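PDB 4XE7: uncharacterized protein from Bacillus thuringiensis serovar kurstaki, which probably polymerises into actin-like cytoskeletal filaments, as ParM proteins do when they segregate plasmids, and is captured here without nucleotide. Local coordinates for residues L207-D212 and I368-G373; A233-G238 and A353-F358; K254-N259 and F360-D365; K346-Q351 and A379-L384. All blocks are in the same frame, centred on the assembly; numbering follows the deposited sequence.

Interaction 1: L207-D212 and I368-G373; sequences LAILFD and IVVGGG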
loop_
_atom_site.group_PDB
_atom_site.type_symbol
_atom_site.label_atom_id
_atom_site.label_comp_id
_atom_site.label_asym_id
_atom_site.label_seq_id
_atom_site.Cartn_x
_atom_site.Cartn_y
_atom_site.Cartn_z
ATOM N N LEU A 207 -1.422 -0.890 -15.400
ATOM C CA LEU A 207 -1.792 -2.303 -15.452
ATOM C C LEU A 207 -2.800 -2.674 -14.353
ATOM O O LEU A 207 -3.749 -3.418 -14.610
ATOM C CB LEU A 207 -0.551 -3.192 -15.341
ATOM C CG LEU A 207 0.208 -3.373 -16.647
ATOM C CD1 LEU A 207 1.536 -4.089 -16.411
ATOM C CD2 LEU A 207 -0.667 -4.135 -17.627
ATOM N N ALA A 208 -2.600 -2.143 -13.148
ATOM C CA ALA A 208 -3.436 -2.515 -12.002
ATOM C C ALA A 208 -4.796 -1.839 -12.071
ATOM O O ALA A 208 -5.736 -2.259 -11.402
ATOM C CB ALA A 208 -2.755 -2.174 -10.696
ATOM N N ILE A 209 -4.897 -0.789 -12.877
ATOM C CA ILE A 209 -6.190 -0.164 -13.111
ATOM C C ILE A 209 -6.947 -0.942 -14.179
ATOM O O ILE A 209 -8.158 -1.165 -14.060
ATOM C CB ILE A 209 -6.010 1.310 -13.495
ATOM C CG1 ILE A 209 -5.553 2.077 -12.247
ATOM C CG2 ILE A 209 -7.300 1.890 -14.063
ATOM C CD1 ILE A 209 -4.815 3.355 -12.537
ATOM N N LEU A 210 -6.220 -1.401 -15.192
ATOM C CA LEU A 210 -6.839 -2.113 -16.312
ATOM C C LEU A 210 -7.152 -3.577 -16.022
ATOM O O LEU A 210 -8.120 -4.110 -16.551
ATOM C CB LEU A 210 -5.938 -2.053 -17.543
ATOM C CG LEU A 210 -5.712 -0.711 -18.239
ATOM C CD1 LEU A 210 -4.622 -0.907 -19.274
ATOM C CD2 LEU A 210 -6.988 -0.230 -18.894
ATOM N N PHE A 211 -6.320 -4.239 -15.215
ATOM C CA PHE A 211 -6.481 -5.685 -15.023
ATOM C C PHE A 211 -6.536 -6.099 -13.561
ATOM O O PHE A 211 -6.001 -5.416 -12.679
ATOM C CB PHE A 211 -5.352 -6.431 -15.744
ATOM C CG PHE A 211 -5.328 -6.187 -17.230
ATOM C CD1 PHE A 211 -6.145 -6.916 -18.079
ATOM C CD2 PHE A 211 -4.506 -5.220 -17.777
ATOM C CE1 PHE A 211 -6.135 -6.690 -19.451
ATOM C CE2 PHE A 211 -4.493 -4.989 -19.155
ATOM C CZ PHE A 211 -5.309 -5.723 -19.986
ATOM N N ASP A 212 -7.207 -7.217 -13.310
ATOM C CA ASP A 212 -7.233 -7.844 -11.987
ATOM C C ASP A 212 -6.936 -9.339 -12.195
ATOM O O ASP A 212 -6.982 -9.824 -13.329
ATOM C CB ASP A 212 -8.594 -7.607 -11.306
ATOM C CG ASP A 212 -8.601 -7.954 -9.818
ATOM O OD1 ASP A 212 -7.540 -8.284 -9.255
ATOM O OD2 ASP A 212 -9.690 -7.868 -9.197
ATOM N N ILE A 368 -6.580 10.157 -14.477
ATOM C CA ILE A 368 -6.841 9.108 -13.495
ATOM C C ILE A 368 -6.659 9.582 -12.051
ATOM O O ILE A 368 -5.715 10.311 -11.767
ATOM C CB ILE A 368 -5.909 7.896 -13.748
ATOM C CG1 ILE A 368 -5.973 7.491 -15.221
ATOM C CG2 ILE A 368 -6.285 6.732 -12.827
ATOM C CD1 ILE A 368 -5.019 6.363 -15.622
ATOM N N VAL A 369 -7.560 9.171 -11.146
ATOM C CA VAL A 369 -7.384 9.448 -9.726
ATOM C C VAL A 369 -7.154 8.152 -8.964
ATOM O O VAL A 369 -7.750 7.121 -9.273
ATOM C CB VAL A 369 -8.582 10.207 -9.111
ATOM C CG1 VAL A 369 -8.680 11.596 -9.704
ATOM C CG2 VAL A 369 -9.910 9.426 -9.295
ATOM N N VAL A 370 -6.247 8.201 -7.993
ATOM C CA VAL A 370 -5.975 7.069 -7.112
ATOM C C VAL A 370 -5.714 7.644 -5.752
ATOM O O VAL A 370 -5.568 8.859 -5.628
ATOM C CB VAL A 370 -4.754 6.216 -7.566
ATOM C CG1 VAL A 370 -4.978 5.665 -8.949
ATOM C CG2 VAL A 370 -3.488 7.039 -7.525
ATOM N N GLY A 371 -5.651 6.786 -4.733
ATOM C CA GLY A 371 -5.280 7.224 -3.400
ATOM C C GLY A 371 -6.487 7.245 -2.483
ATOM O O GLY A 371 -7.610 7.199 -2.963
ATOM N N GLY A 372 -6.247 7.335 -1.174
ATOM C CA GLY A 372 -7.300 7.373 -0.173
ATOM C C GLY A 372 -8.250 8.557 -0.312
ATOM O O GLY A 372 -9.394 8.494 0.132
ATOM N N GLY A 373 -7.771 9.638 -0.916
ATOM C CA GLY A 373 -8.588 10.813 -1.170
ATOM C C GLY A 373 -9.767 10.530 -2.098
ATOM O O GLY A 373 -10.815 11.162 -2.004
#
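Ile209, in the last turn of helix 205-210, faces Ile368 of strand 366-370 across 9.3 Å between their CA atoms, the shortest CA-CA distance between the two segments. The fold is that of the actin-like family, and the contact joins the end of helix 205-210 to the five-stranded sheet of the second domain, in which 366-370 is an inner strand, between 232-237 and 390-391. At this separation the backbones cannot touch, and the gap is bridged by side chains alone. The two isoleucines reach toward each other tip to tip, Ile209 CD1 lying 3.7 Å from Ile368 CG2. Each uses a different branch. Ile209 sends out its long arm, with CG1 placed beside the backbone N (chi1 -71°) and CD1 extended beyond it (chi2 157°); Ile368 presents its short methyl, CG2, held opposite the backbone N. A looser second touch joins Ile209 CD1 to Val370 CG1 at 4.3 Å, two residues further along the same strand face, so a single methyl spans two strand residues. Val369, between them, turns its side chain to the other side of the sheet. The contact is small, 98 Å² over both segments, but wholly buried: Phe402 of the C-terminal helix 402-418 covers both Ile209 and Val370, and Ile368 also packs on Met224. Helix 205-210 closes with Phe211 N bonded to Leu207 O at 2.8 Å, Phe211 being the first residue to leave helical geometry, and Asp212 OD1 forms a salt bridge with Arg405 NH2.

Interaction 2: A233-G238 and A353-F358; sequences AINDLG and ASLMKF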
loop_
_atom_site.group_PDB
_atom_site.type_symbol
_atom_site.label_atom_id
_atom_site.label_comp_id
_atom_site.label_asym_id
_atom_site.label_seq_id
_atom_site.Cartn_x
_atom_site.Cartn_y
_atom_site.Cartn_z
ATOM N N ALA A 233 -2.541 11.081 -17.048
ATOM C CA ALA A 233 -2.284 11.796 -15.818
ATOM C C ALA A 233 -2.706 10.874 -14.678
ATOM O O ALA A 233 -3.816 10.339 -14.680
ATOM C CB ALA A 233 -3.035 13.135 -15.771
ATOM N N ILE A 234 -1.807 10.646 -13.732
ATOM C CA ILE A 234 -2.184 9.914 -12.534
ATOM C C ILE A 234 -2.089 10.825 -11.325
ATOM O O ILE A 234 -1.011 11.277 -10.931
ATOM C CB ILE A 234 -1.321 8.659 -12.317
ATOM C CG1 ILE A 234 -1.371 7.771 -13.572
ATOM C CG2 ILE A 234 -1.846 7.881 -11.119
ATOM C CD1 ILE A 234 -0.501 6.521 -13.508
ATOM N N ASN A 235 -3.244 11.098 -10.743
ATOM C CA ASN A 235 -3.307 11.973 -9.596
ATOM C C ASN A 235 -3.520 11.158 -8.325
ATOM O O ASN A 235 -4.568 10.541 -8.133
ATOM C CB ASN A 235 -4.414 13.003 -9.799
ATOM C CG ASN A 235 -4.247 13.775 -11.093
ATOM O OD1 ASN A 235 -3.566 14.803 -11.133
ATOM N ND2 ASN A 235 -4.863 13.273 -12.172
ATOM N N ASP A 236 -2.498 11.142 -7.475
ATOM C CA ASP A 236 -2.521 10.391 -6.228
ATOM C C ASP A 236 -3.006 11.299 -5.090
ATOM O O ASP A 236 -2.259 12.179 -4.634
ATOM C CB ASP A 236 -1.116 9.837 -5.928
ATOM C CG ASP A 236 -1.108 8.791 -4.810
ATOM O OD1 ASP A 236 -0.051 8.155 -4.614
ATOM O OD2 ASP A 236 -2.145 8.595 -4.132
ATOM N N LEU A 237 -4.245 11.083 -4.641
ATOM C CA LEU A 237 -4.866 11.946 -3.620
ATOM C C LEU A 237 -4.650 11.387 -2.208
ATOM O O LEU A 237 -5.252 10.371 -1.836
ATOM C CB LEU A 237 -6.372 12.103 -3.897
ATOM C CG LEU A 237 -6.691 12.351 -5.367
ATOM C CD1 LEU A 237 -8.178 12.578 -5.585
ATOM C CD2 LEU A 237 -5.874 13.547 -5.855
ATOM N N GLY A 238 -3.791 12.041 -1.430
ATOM C CA GLY A 238 -3.412 11.533 -0.121
ATOM C C GLY A 238 -3.953 12.336 1.055
ATOM O O GLY A 238 -4.764 13.243 0.878
ATOM N N ALA A 353 -11.419 21.375 -9.140
ATOM C CA ALA A 353 -10.725 22.524 -9.696
ATOM C C ALA A 353 -9.256 22.189 -9.994
ATOM O O ALA A 353 -8.723 22.573 -11.026
ATOM C CB ALA A 353 -10.820 23.714 -8.741
ATOM N N SER A 354 -8.617 21.457 -9.087
ATOM C CA SER A 354 -7.219 21.062 -9.260
ATOM C C SER A 354 -7.014 20.080 -10.428
ATOM O O SER A 354 -6.103 20.242 -11.266
ATOM C CB SER A 354 -6.709 20.431 -7.953
ATOM O OG SER A 354 -5.478 19.761 -8.160
ATOM N N LEU A 355 -7.858 19.049 -10.455
ATOM C CA LEU A 355 -7.783 17.990 -11.458
ATOM C C LEU A 355 -8.128 18.479 -12.858
ATOM O O LEU A 355 -7.540 18.027 -13.855
ATOM C CB LEU A 355 -8.722 16.841 -11.084
ATOM C CG LEU A 355 -8.380 16.140 -9.772
ATOM C CD1 LEU A 355 -9.507 15.239 -9.344
ATOM C CD2 LEU A 355 -7.108 15.340 -9.951
ATOM N N MET A 356 -9.103 19.377 -12.946
ATOM C CA MET A 356 -9.477 19.916 -14.265
ATOM C C MET A 356 -8.349 20.801 -14.794
ATOM O O MET A 356 -7.963 20.696 -15.951
ATOM C CB MET A 356 -10.809 20.682 -14.199
ATOM C CG MET A 356 -12.021 19.756 -13.955
ATOM S SD MET A 356 -12.421 18.592 -15.318
ATOM C CE MET A 356 -13.344 19.663 -16.418
ATOM N N LYS A 357 -7.773 21.624 -13.926
ATOM C CA LYS A 357 -6.645 22.452 -14.331
ATOM C C LYS A 357 -5.439 21.597 -14.809
ATOM O O LYS A 357 -4.794 21.921 -15.807
ATOM C CB LYS A 357 -6.260 23.376 -13.172
ATOM C CG LYS A 357 -4.999 24.171 -13.367
ATOM C CD LYS A 357 -4.779 25.149 -12.213
ATOM C CE LYS A 357 -5.943 26.116 -12.070
ATOM N NZ LYS A 357 -5.777 27.289 -12.975
ATOM N N PHE A 358 -5.150 20.507 -14.107
ATOM C CA PHE A 358 -4.036 19.658 -14.481
ATOM C C PHE A 358 -4.321 18.976 -15.810
ATOM O O PHE A 358 -3.414 18.732 -16.585
ATOM C CB PHE A 358 -3.744 18.593 -13.419
ATOM C CG PHE A 358 -2.419 17.898 -13.611
ATOM C CD1 PHE A 358 -1.238 18.624 -13.577
ATOM C CD2 PHE A 358 -2.347 16.521 -13.817
ATOM C CE1 PHE A 358 -0.008 17.996 -13.732
ATOM C CE2 PHE A 358 -1.110 15.884 -13.966
ATOM C CZ PHE A 358 0.058 16.629 -13.930
#
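Asn235 and Phe358 bring two flat groups together almost at right angles, amide and ring planes 85° apart, with OD1 of Asn235 3.4 Å from Phe358 CD2 in an oblique approach. Over the amide itself sits a methyl: Leu355 CD2 is 3.5 Å from Asn235 CG and nearly as close to CB, OD1 and ND2, which places it above the group and not at one end. These residues join strand 232-237 to helix 337-362, the long helix that lies against one face of the second-domain sheet of this actin-like fold. The short segments run nearly antiparallel (158°), their axes 10.4 Å apart at closest, which is ordinary helix-on-sheet spacing.

The buried amide is well provided for: OD1 bonds to Asn244 ND2 and ND2 to the Ile368 carbonyl, partners on the two strands flanking 232-237. With both ends tied across the sheet, the rotation of the amide is set, and Leu355 meets a fixed surface. Phe358 is swung to the sheet by a CG opposite its backbone N (chi1 -167°), where Phe246 and Asn244 also touch it. Beside the amide oxygen, Ala233 CB packs on the same ring, 3.8 Å from CE2.

Interaction 3: K254-N259 and F360-D365; sequences KKLSTN and FKTNAD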
loop_
_atom_site.group_PDB
_atom_site.type_symbol
_atom_site.label_atom_id
_atom_site.label_comp_id
_atom_site.label_asym_id
_atom_site.label_seq_id
_atom_site.Cartn_x
_atom_site.Cartn_y
_atom_site.Cartn_z
ATOM N N LYS A 254 8.681 15.517 -15.902
ATOM C CA LYS A 254 9.031 16.199 -14.654
ATOM C C LYS A 254 8.591 17.660 -14.632
ATOM O O LYS A 254 8.235 18.192 -13.576
ATOM C CB LYS A 254 10.538 16.116 -14.409
ATOM C CG LYS A 254 11.048 14.704 -14.212
ATOM C CD LYS A 254 12.551 14.687 -13.951
ATOM C CE LYS A 254 13.032 13.273 -13.687
ATOM N NZ LYS A 254 12.000 12.495 -12.938
ATOM N N LYS A 255 8.632 18.310 -15.794
ATOM C CA LYS A 255 8.261 19.723 -15.896
ATOM C C LYS A 255 6.797 19.978 -15.514
ATOM O O LYS A 255 6.487 20.842 -14.689
ATOM C CB LYS A 255 8.511 20.237 -17.319
ATOM C CG LYS A 255 9.970 20.378 -17.702
ATOM C CD LYS A 255 10.078 21.051 -19.063
ATOM C CE LYS A 255 11.475 21.575 -19.315
ATOM N NZ LYS A 255 11.544 22.191 -20.669
ATOM N N LEU A 256 5.904 19.211 -16.121
ATOM C CA LEU A 256 4.475 19.380 -15.900
ATOM C C LEU A 256 4.022 18.766 -14.583
ATOM O O LEU A 256 3.167 19.318 -13.900
ATOM C CB LEU A 256 3.702 18.778 -17.068
ATOM C CG LEU A 256 3.878 19.607 -18.340
ATOM C CD1 LEU A 256 3.170 18.967 -19.522
ATOM C CD2 LEU A 256 3.350 21.009 -18.099
ATOM N N SER A 257 4.602 17.627 -14.224
ATOM C CA SER A 257 4.232 16.950 -12.991
ATOM C C SER A 257 4.597 17.791 -11.770
ATOM O O SER A 257 5.569 18.555 -11.778
ATOM C CB SER A 257 4.898 15.576 -12.897
ATOM O OG SER A 257 4.592 14.787 -14.037
ATOM N N THR A 258 3.803 17.649 -10.722
ATOM C CA THR A 258 3.992 18.458 -9.537
ATOM C C THR A 258 3.254 17.835 -8.355
ATOM O O THR A 258 2.638 16.773 -8.478
ATOM C CB THR A 258 3.510 19.900 -9.783
ATOM O OG1 THR A 258 3.822 20.717 -8.651
ATOM C CG2 THR A 258 2.005 19.917 -10.022
ATOM N N ASN A 259 3.331 18.478 -7.200
ATOM C CA ASN A 259 2.646 17.972 -6.023
ATOM C C ASN A 259 2.230 19.134 -5.152
ATOM O O ASN A 259 2.937 20.137 -5.092
ATOM C CB ASN A 259 3.535 17.006 -5.242
ATOM C CG ASN A 259 4.846 17.633 -4.831
ATOM O OD1 ASN A 259 4.908 18.384 -3.855
ATOM N ND2 ASN A 259 5.908 17.329 -5.573
ATOM N N PHE A 360 -6.019 20.235 -18.307
ATOM C CA PHE A 360 -5.792 21.174 -19.392
ATOM C C PHE A 360 -4.306 21.498 -19.530
ATOM O O PHE A 360 -3.819 21.693 -20.633
ATOM C CB PHE A 360 -6.576 22.470 -19.195
ATOM C CG PHE A 360 -8.049 22.304 -19.339
ATOM C CD1 PHE A 360 -8.597 21.961 -20.564
ATOM C CD2 PHE A 360 -8.886 22.451 -18.237
ATOM C CE1 PHE A 360 -9.956 21.787 -20.695
ATOM C CE2 PHE A 360 -10.232 22.282 -18.351
ATOM C CZ PHE A 360 -10.779 21.952 -19.590
ATOM N N LYS A 361 -3.584 21.556 -18.420
ATOM C CA LYS A 361 -2.148 21.848 -18.515
ATOM C C LYS A 361 -1.374 20.743 -19.236
ATOM O O LYS A 361 -0.441 21.017 -19.995
ATOM C CB LYS A 361 -1.569 22.097 -17.125
ATOM C CG LYS A 361 -1.925 23.487 -16.605
ATOM C CD LYS A 361 -1.142 23.837 -15.350
ATOM C CE LYS A 361 -1.386 25.281 -14.940
ATOM N NZ LYS A 361 -0.572 25.618 -13.736
ATOM N N THR A 362 -1.786 19.499 -19.034
ATOM C CA THR A 362 -1.116 18.364 -19.661
ATOM C C THR A 362 -1.748 17.931 -20.992
ATOM O O THR A 362 -1.091 17.315 -21.830
ATOM C CB THR A 362 -1.123 17.136 -18.731
ATOM O OG1 THR A 362 -2.481 16.739 -18.501
ATOM C CG2 THR A 362 -0.434 17.457 -17.390
ATOM N N ASN A 363 -3.030 18.241 -21.162
ATOM C CA ASN A 363 -3.858 17.615 -22.201
ATOM C C ASN A 363 -3.712 16.084 -22.243
ATOM O O ASN A 363 -3.615 15.480 -23.317
ATOM C CB ASN A 363 -3.554 18.196 -23.577
ATOM C CG ASN A 363 -4.690 17.966 -24.549
ATOM O OD1 ASN A 363 -5.852 17.908 -24.148
ATOM N ND2 ASN A 363 -4.365 17.808 -25.824
ATOM N N ALA A 364 -3.684 15.469 -21.061
ATOM C CA ALA A 364 -3.586 14.017 -20.941
ATOM C C ALA A 364 -4.777 13.336 -21.621
ATOM O O ALA A 364 -5.880 13.879 -21.646
ATOM C CB ALA A 364 -3.506 13.607 -19.462
ATOM N N ASP A 365 -4.554 12.151 -22.172
ATOM C CA ASP A 365 -5.612 11.422 -22.860
ATOM C C ASP A 365 -6.563 10.833 -21.846
ATOM O O ASP A 365 -7.788 10.844 -22.022
ATOM C CB ASP A 365 -5.022 10.328 -23.747
ATOM C CG ASP A 365 -4.228 10.890 -24.901
ATOM O OD1 ASP A 365 -4.744 11.819 -25.571
ATOM O OD2 ASP A 365 -3.087 10.423 -25.127
#
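An ST turn ends helix 337-362, and Leu256 leans against the residue that makes it, Thr362. The isobutyl group comes alongside the last helical turn: CD1 lies 4.3 Å from Thr362 CA and 4.2 Å from Lys361 O, so it meets backbone more than side chain. Further back along Leu256, its CB is 4.4 Å from the methyl CG2 of Thr362. These are loose van der Waals distances, and no hydrogen bond crosses between the segments.

In the second domain of the actin-like fold, 254-259 forms part of the irregular outermost strand 251-260, so the contact is where the sheet edge meets the end of the helix packed on that sheet. Phe246, on the adjacent strand 242-248, touches Leu256, Thr362 and Ala364 alike.

With chi1 of Thr362 at 63°, OG1 turns to Phe358 O and Ala364 N, while CG2 points to Leu256. The hydroxyl bonds back to the Phe358 carbonyl and accepts from Ala364 N at 3.1 Å, a somewhat bent bond of 142°. Asn363, with a positive phi of 47°, is the first residue to leave helical geometry. Lys361 starts toward Leu256 at CB, but the remainder of its extended chain leads away at the exposed surface.

Interaction 4: K346-Q351 and A379-L384; sequences KYAEDQ and AGLRDL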
loop_
_atom_site.group_PDB
_atom_site.type_symbol
_atom_site.label_atom_id
_atom_site.label_comp_id
_atom_site.label_asym_id
_atom_site.label_seq_id
_atom_site.Cartn_x
_atom_site.Cartn_y
_atom_site.Cartn_z
ATOM N N LYS A 346 -17.087 19.376 -0.281
ATOM C CA LYS A 346 -16.178 20.521 -0.269
ATOM C C LYS A 346 -14.791 20.082 -0.771
ATOM O O LYS A 346 -14.162 20.733 -1.622
ATOM C CB LYS A 346 -16.096 21.110 1.139
ATOM C CG LYS A 346 -15.377 22.433 1.244
ATOM C CD LYS A 346 -15.945 23.262 2.393
ATOM C CE LYS A 346 -15.854 22.530 3.721
ATOM N NZ LYS A 346 -16.827 23.074 4.720
ATOM N N TYR A 347 -14.337 18.945 -0.261
ATOM C CA TYR A 347 -13.079 18.357 -0.715
ATOM C C TYR A 347 -13.139 17.965 -2.198
ATOM O O TYR A 347 -12.201 18.218 -2.957
ATOM C CB TYR A 347 -12.728 17.136 0.147
ATOM C CG TYR A 347 -11.540 16.354 -0.384
ATOM C CD1 TYR A 347 -10.234 16.797 -0.175
ATOM C CD2 TYR A 347 -11.723 15.171 -1.077
ATOM C CE1 TYR A 347 -9.142 16.067 -0.649
ATOM C CE2 TYR A 347 -10.643 14.443 -1.559
ATOM C CZ TYR A 347 -9.354 14.899 -1.345
ATOM O OH TYR A 347 -8.282 14.178 -1.836
ATOM N N ALA A 348 -14.241 17.336 -2.604
ATOM C CA ALA A 348 -14.428 16.948 -4.014
ATOM C C ALA A 348 -14.348 18.142 -4.971
ATOM O O ALA A 348 -13.718 18.076 -6.017
ATOM C CB ALA A 348 -15.747 16.246 -4.195
ATOM N N GLU A 349 -14.996 19.231 -4.595
ATOM C CA GLU A 349 -15.019 20.444 -5.395
ATOM C C GLU A 349 -13.616 21.067 -5.498
ATOM O O GLU A 349 -13.172 21.482 -6.580
ATOM C CB GLU A 349 -16.035 21.429 -4.788
ATOM C CG GLU A 349 -16.292 22.676 -5.627
ATOM C CD GLU A 349 -16.630 22.353 -7.073
ATOM O OE1 GLU A 349 -17.655 21.678 -7.317
ATOM O OE2 GLU A 349 -15.866 22.778 -7.971
ATOM N N ASP A 350 -12.892 21.110 -4.390
ATOM C CA ASP A 350 -11.529 21.632 -4.433
ATOM C C ASP A 350 -10.612 20.744 -5.274
ATOM O O ASP A 350 -9.788 21.234 -6.047
ATOM C CB ASP A 350 -10.977 21.787 -3.023
ATOM C CG ASP A 350 -11.634 22.939 -2.287
ATOM O OD1 ASP A 350 -12.146 23.854 -2.984
ATOM O OD2 ASP A 350 -11.637 22.933 -1.036
ATOM N N GLN A 351 -10.771 19.434 -5.145
ATOM C CA GLN A 351 -10.038 18.535 -6.019
ATOM C C GLN A 351 -10.461 18.695 -7.477
ATOM O O GLN A 351 -9.628 18.602 -8.380
ATOM C CB GLN A 351 -10.224 17.085 -5.571
ATOM C CG GLN A 351 -9.312 16.712 -4.357
ATOM C CD GLN A 351 -7.819 16.616 -4.751
ATOM O OE1 GLN A 351 -7.457 16.811 -5.908
ATOM N NE2 GLN A 351 -6.968 16.317 -3.785
ATOM N N ALA A 379 -18.129 10.575 -3.172
ATOM C CA ALA A 379 -19.497 11.025 -3.447
ATOM C C ALA A 379 -19.547 12.142 -4.477
ATOM O O ALA A 379 -20.473 12.214 -5.276
ATOM C CB ALA A 379 -20.188 11.476 -2.148
ATOM N N GLY A 380 -18.538 13.004 -4.471
ATOM C CA GLY A 380 -18.447 14.060 -5.465
ATOM C C GLY A 380 -17.594 13.697 -6.678
ATOM O O GLY A 380 -18.000 13.926 -7.827
ATOM N N LEU A 381 -16.424 13.110 -6.433
ATOM C CA LEU A 381 -15.484 12.807 -7.520
ATOM C C LEU A 381 -16.114 11.933 -8.596
ATOM O O LEU A 381 -15.810 12.088 -9.780
ATOM C CB LEU A 381 -14.225 12.125 -6.965
ATOM C CG LEU A 381 -13.376 13.020 -6.064
ATOM C CD1 LEU A 381 -12.326 12.208 -5.289
ATOM C CD2 LEU A 381 -12.716 14.097 -6.882
ATOM N N ARG A 382 -16.999 11.022 -8.209
ATOM C CA ARG A 382 -17.592 10.134 -9.225
ATOM C C ARG A 382 -18.376 10.887 -10.311
ATOM O O ARG A 382 -18.548 10.372 -11.404
ATOM C CB ARG A 382 -18.501 9.091 -8.573
ATOM C CG ARG A 382 -19.719 9.686 -7.961
ATOM C CD ARG A 382 -20.570 8.622 -7.350
ATOM N NE ARG A 382 -21.713 9.208 -6.668
ATOM C CZ ARG A 382 -22.622 8.489 -6.032
ATOM N NH1 ARG A 382 -22.494 7.170 -6.003
ATOM N NH2 ARG A 382 -23.646 9.080 -5.438
ATOM N N ASP A 383 -18.833 12.101 -10.008
ATOM C CA ASP A 383 -19.421 12.988 -11.018
ATOM C C ASP A 383 -18.476 13.273 -12.193
ATOM O O ASP A 383 -18.924 13.473 -13.324
ATOM C CB ASP A 383 -19.827 14.333 -10.399
ATOM C CG ASP A 383 -21.058 14.236 -9.513
ATOM O OD1 ASP A 383 -21.713 13.172 -9.488
ATOM O OD2 ASP A 383 -21.372 15.246 -8.849
ATOM N N LEU A 384 -17.170 13.314 -11.937
ATOM C CA LEU A 384 -16.227 13.629 -13.019
ATOM C C LEU A 384 -16.156 12.518 -14.053
ATOM O O LEU A 384 -15.625 12.714 -15.149
ATOM C CB LEU A 384 -14.834 13.899 -12.469
ATOM C CG LEU A 384 -14.761 15.145 -11.597
ATOM C CD1 LEU A 384 -13.395 15.205 -10.946
ATOM C CD2 LEU A 384 -14.995 16.373 -12.441
#
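Apolar packing carries most of this contact, beginning with Ala348 CB set against Gly380 CA at 3.7 Å. With no side chain on Gly380, the methyl rests directly on backbone; a beta carbon there would overlap it, only 2.4 Å from Ala348 CB, which explains how the CA atoms of Ala348 and Gly380 come within 5.2 Å. The same methyl lies 3.9 Å from Leu381 N and somewhat further from Leu381 CG. Leu381 then carries the packing along the helix: its CG is beside the backbone N (chi1 -66°), and CD2 comes to 4.1 Å from Gln351 CB. Ala348 and Gln351, three residues apart and so on one side of helix 337-362, together meet Gly380 and Leu381.

In the fold, helix 378-381 belongs to the crossover connection between parallel strands 366-370 and 390-391 of the second-domain sheet, and here that connection rests on the long helix preceding it in the chain. Gly380 O accepts from Asp383 N, and Leu381 O from Leu384 N, each bond spanning three residues, as the segment continues in helical geometry past residue 381.

The Tyr347 ring has Gln351 CG, beside its own backbone N (chi1 -79°), over one face, 3.5 Å above the plane and offset toward the rim. Tyr267 and Phe376 each meet that ring edge-to-face.

Polar groups complete the neighbourhood. Asp350 OD2 is hydrogen-bonded to Tyr267 OH, and the bend of Gln351 at chi2 (-71°) carries its amide away from Leu381, NE2 bonding to Ser242 OG.

Interactions 2, 3 and 4 are spaced along one helix, 337-362; centres of 2 and 4 are about 11 Å apart, those of 2 and 3 about 9 Å. Leu355 CD1 and Leu381 CD2, 4.2 Å apart, join interactions 2 and 4, and Phe358 CE1 against Leu256 O, at 3.4 Å, joins 2 and 3. Interaction 1 meets 2 through neighbouring strands: Val370 O and Leu237 N are 2.8 Å apart, probably hydrogen-bonded. At the C-terminal end of strand 366-370, Gly371 CA lies 3.5 Å from Asp236 OD2. By analogy with actin, these strand ends would border the nucleotide cleft, which holds no nucleotide in this apo form. Interactions 3 and 4, about 10 Å apart at nearest atoms, do not touch.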